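Local coordinates for protein esterase (Rhizomucor miehei CAU432, PDB 4WY8) that hydrolyses carboxylic ester bonds, probably through a serine nucleophile carried by its alpha/beta hydrolase fold, at residues 216-219 against 220-224. Sequence-based numbering, arbitrary orientation.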
ATOM      1  N   LYS A 216      -6.647  -2.629  27.391  1.00 13.85           N
ATOM      2  CA  LYS A 216      -7.086  -1.845  28.531  1.00 16.77           C
ATOM      3  C   LYS A 216      -7.562  -0.455  28.112  1.00 13.62           C
ATOM      4  O   LYS A 216      -8.625   0.031  28.531  1.00 14.21           O
ATOM      5  CB  LYS A 216      -5.945  -1.751  29.539  1.00 23.44           C
ATOM      6  CG  LYS A 216      -6.412  -1.379  30.911  1.00 30.04           C
ATOM      7  CD  LYS A 216      -5.289  -1.445  31.928  1.00 35.40           C
ATOM      8  CE  LYS A 216      -5.898  -1.455  33.327  1.00 44.54           C
ATOM      9  NZ  LYS A 216      -7.019  -0.455  33.437  1.00 40.41           N
ATOM     10  N   LEU A 217      -6.739   0.192  27.300  1.00 11.65           N
ATOM     11  CA  LEU A 217      -7.042   1.494  26.749  1.00 13.44           C
ATOM     12  C   LEU A 217      -8.305   1.457  25.852  1.00 13.33           C
ATOM     13  O   LEU A 217      -9.151   2.344  25.926  1.00 13.58           O
ATOM     14  CB  LEU A 217      -5.821   2.001  25.985  1.00 13.50           C
ATOM     15  CG  LEU A 217      -5.578   3.498  25.945  1.00 19.58           C
ATOM     16  CD1 LEU A 217      -5.674   4.089  27.332  1.00 16.42           C
ATOM     17  CD2 LEU A 217      -4.194   3.732  25.375  1.00 23.47           C
ATOM     18  N   MET A 218      -8.458   0.422  25.033  1.00 15.82           N
ATOM     19  CA  MET A 218      -9.651   0.336  24.189  1.00 14.18           C
ATOM     20  C   MET A 218     -10.912   0.256  25.065  1.00 15.81           C
ATOM     21  O   MET A 218     -11.907   0.935  24.792  1.00 12.68           O
ATOM     22  CB  MET A 218      -9.566  -0.865  23.234  1.00 11.36           C
ATOM     23  CG  MET A 218      -8.715  -0.608  21.973  1.00 14.61           C
ATOM     24  SD  MET A 218      -9.199   0.896  21.067  1.00 13.89           S
ATOM     25  CE  MET A 218     -10.932   0.539  20.721  1.00 15.63           C
ATOM     26  N   VAL A 219     -10.842  -0.524  26.146  1.00 13.76           N
ATOM     27  CA  VAL A 219     -11.955  -0.657  27.074  1.00 12.12           C
ATOM     28  C   VAL A 219     -12.289   0.669  27.723  1.00 14.48           C
ATOM     29  O   VAL A 219     -13.457   1.067  27.796  1.00 15.18           O
ATOM     30  CB  VAL A 219     -11.641  -1.716  28.165  1.00 19.92           C
ATOM     31  CG1 VAL A 219     -12.675  -1.672  29.300  1.00 13.43           C
ATOM     32  CG2 VAL A 219     -11.583  -3.100  27.527  1.00 12.61           C
ATOM     33  N   TRP A 220     -11.257   1.369  28.169  1.00 11.77           N
ATOM     34  CA  TRP A 220     -11.440   2.690  28.739  1.00 12.07           C
ATOM     35  C   TRP A 220     -12.123   3.687  27.758  1.00 16.18           C
ATOM     36  O   TRP A 220     -13.082   4.422  28.106  1.00 17.93           O
ATOM     37  CB  TRP A 220     -10.072   3.182  29.184  1.00 13.97           C
ATOM     38  CG  TRP A 220     -10.026   4.451  29.947  1.00 16.82           C
ATOM     39  CD1 TRP A 220     -10.385   4.641  31.256  1.00 17.56           C
ATOM     40  CD2 TRP A 220      -9.520   5.706  29.479  1.00 17.28           C
ATOM     41  NE1 TRP A 220     -10.153   5.947  31.616  1.00 16.65           N
ATOM     42  CE2 TRP A 220      -9.622   6.619  30.547  1.00 18.11           C
ATOM     43  CE3 TRP A 220      -8.995   6.146  28.258  1.00 18.85           C
ATOM     44  CZ2 TRP A 220      -9.234   7.957  30.425  1.00 17.78           C
ATOM     45  CZ3 TRP A 220      -8.598   7.466  28.137  1.00 19.74           C
ATOM     46  CH2 TRP A 220      -8.722   8.362  29.218  1.00 21.17           C
ATOM     47  N   PHE A 221     -11.630   3.698  26.527  1.00 11.88           N
ATOM     48  CA  PHE A 221     -12.208   4.519  25.468  1.00 13.83           C
ATOM     49  C   PHE A 221     -13.693   4.212  25.248  1.00 13.68           C
ATOM     50  O   PHE A 221     -14.545   5.099  25.291  1.00 12.90           O
ATOM     51  CB  PHE A 221     -11.463   4.281  24.166  1.00 12.80           C
ATOM     52  CG  PHE A 221     -10.096   4.898  24.113  1.00 12.64           C
ATOM     53  CD1 PHE A 221      -9.837   6.107  24.740  1.00 10.27           C
ATOM     54  CD2 PHE A 221      -9.090   4.293  23.364  1.00 11.30           C
ATOM     55  CE1 PHE A 221      -8.579   6.682  24.649  1.00 15.18           C
ATOM     56  CE2 PHE A 221      -7.839   4.856  23.256  1.00  9.93           C
ATOM     57  CZ  PHE A 221      -7.576   6.051  23.887  1.00 13.76           C
ATOM     58  N   PHE A 222     -13.998   2.944  25.017  1.00 12.54           N
ATOM     59  CA  PHE A 222     -15.386   2.532  24.806  1.00 16.25           C
ATOM     60  C   PHE A 222     -16.296   2.882  26.008  1.00 19.72           C
ATOM     61  O   PHE A 222     -17.451   3.318  25.829  1.00 15.25           O
ATOM     62  CB  PHE A 222     -15.435   1.028  24.541  1.00 13.19           C
ATOM     63  CG  PHE A 222     -15.592   0.655  23.072  1.00 18.22           C
ATOM     64  CD1 PHE A 222     -16.842   0.702  22.450  1.00 19.05           C
ATOM     65  CD2 PHE A 222     -14.497   0.222  22.332  1.00 18.18           C
ATOM     66  CE1 PHE A 222     -16.996   0.338  21.094  1.00 21.55           C
ATOM     67  CE2 PHE A 222     -14.632  -0.144  20.980  1.00 18.46           C
ATOM     68  CZ  PHE A 222     -15.889  -0.083  20.360  1.00 15.08           C
ATOM     69  N   ASP A 223     -15.768   2.728  27.227  1.00 16.07           N
ATOM     70  CA  ASP A 223     -16.565   2.997  28.423  1.00 18.57           C
ATOM     71  C   ASP A 223     -16.877   4.486  28.535  1.00 16.54           C
ATOM     72  O   ASP A 223     -17.960   4.862  28.976  1.00 16.06           O
ATOM     73  CB  ASP A 223     -15.863   2.494  29.692  1.00 20.84           C
ATOM     74  CG  ASP A 223     -16.020   1.000  29.888  1.00 21.39           C
ATOM     75  OD1 ASP A 223     -16.959   0.423  29.299  1.00 28.41           O
ATOM     76  OD2 ASP A 223     -15.200   0.402  30.622  1.00 23.59           O
ATOM     77  N   HIS A 224     -15.937   5.344  28.152  1.00 15.19           N
ATOM     78  CA  HIS A 224     -16.278   6.775  28.108  1.00 16.13           C
ATOM     79  C   HIS A 224     -17.232   7.158  26.957  1.00 16.12           C
ATOM     80  O   HIS A 224     -18.070   8.051  27.117  1.00 13.41           O
ATOM     81  CB  HIS A 224     -15.021   7.644  28.006  1.00 15.79           C
ATOM     82  CG  HIS A 224     -14.263   7.788  29.294  1.00 22.75           C
ATOM     83  ND1 HIS A 224     -14.836   8.284  30.448  1.00 22.58           N
ATOM     84  CD2 HIS A 224     -12.966   7.548  29.595  1.00 20.58           C
ATOM     85  CE1 HIS A 224     -13.930   8.326  31.408  1.00 19.61           C
ATOM     86  NE2 HIS A 224     -12.788   7.877  30.919  1.00 23.91           N
TER
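Leu-217 and Phe-221, one turn apart in the helix 215-225, meet through both backbone and side chain, and around them the whole segment shows how an amphipathic helix divides its chemistry. The backbone supplies four successive i to i+4 bonds, from Trp-220 N to Lys-216 O through Asp-223 N to Val-219 O. The straightest runs from Phe-222 N to Met-218 O, 2.9 Å with an N-H...O angle of 176°.

Apolar contacts use both the i+3 and the i+4 spacing. Leu-217 CG sits 3.8 Å from Phe-221 CE2, while its CD1 branch approaches Trp-220 CE3 obliquely at 4.0 Å, the Leu-217 and Trp-220 side chains running alongside each other. Met-218 serves two aromatic rings. The bend at chi2 (-52°) sets SD at the edge of the Phe-221 ring, 5.5 Å from the centroid, a Met-aromatic contact, and the one at chi3 (-58°) turns CE to within 3.8 Å of Phe-222 CE2. The Phe-222 ring in turn meets Trp-92 edge-to-face and also touches Phe-199. Within 220-224, the imidazole of His-224 brings its CD2 over one face of the Trp-220 indole.

Polar chemistry belongs to another flank. Asp-223 lies side by side with Val-219, its OD2 3.5 Å from Val-219 CG1, but the carboxylate finds its main partner in Arg-232, which forms a salt bridge with OD1. Asp-223 OD2 lies 3.4 Å from Val-219 O, two acceptors with no bond between them; the positive charge of Arg-232 on the same carboxylate would be expected to ease this.

Buried Met-218, Phe-221 and Phe-222 thus join the helix to the protein interior, with the methionine side chain near, though not touching, the probable Ser-164, His-291 and Asp-261 triad, whereas Lys-216, its NZ hydrogen-bonded to Thr-23 OG1, and Asp-223, through Arg-232, tie its polar flank to neighbouring parts of the chain.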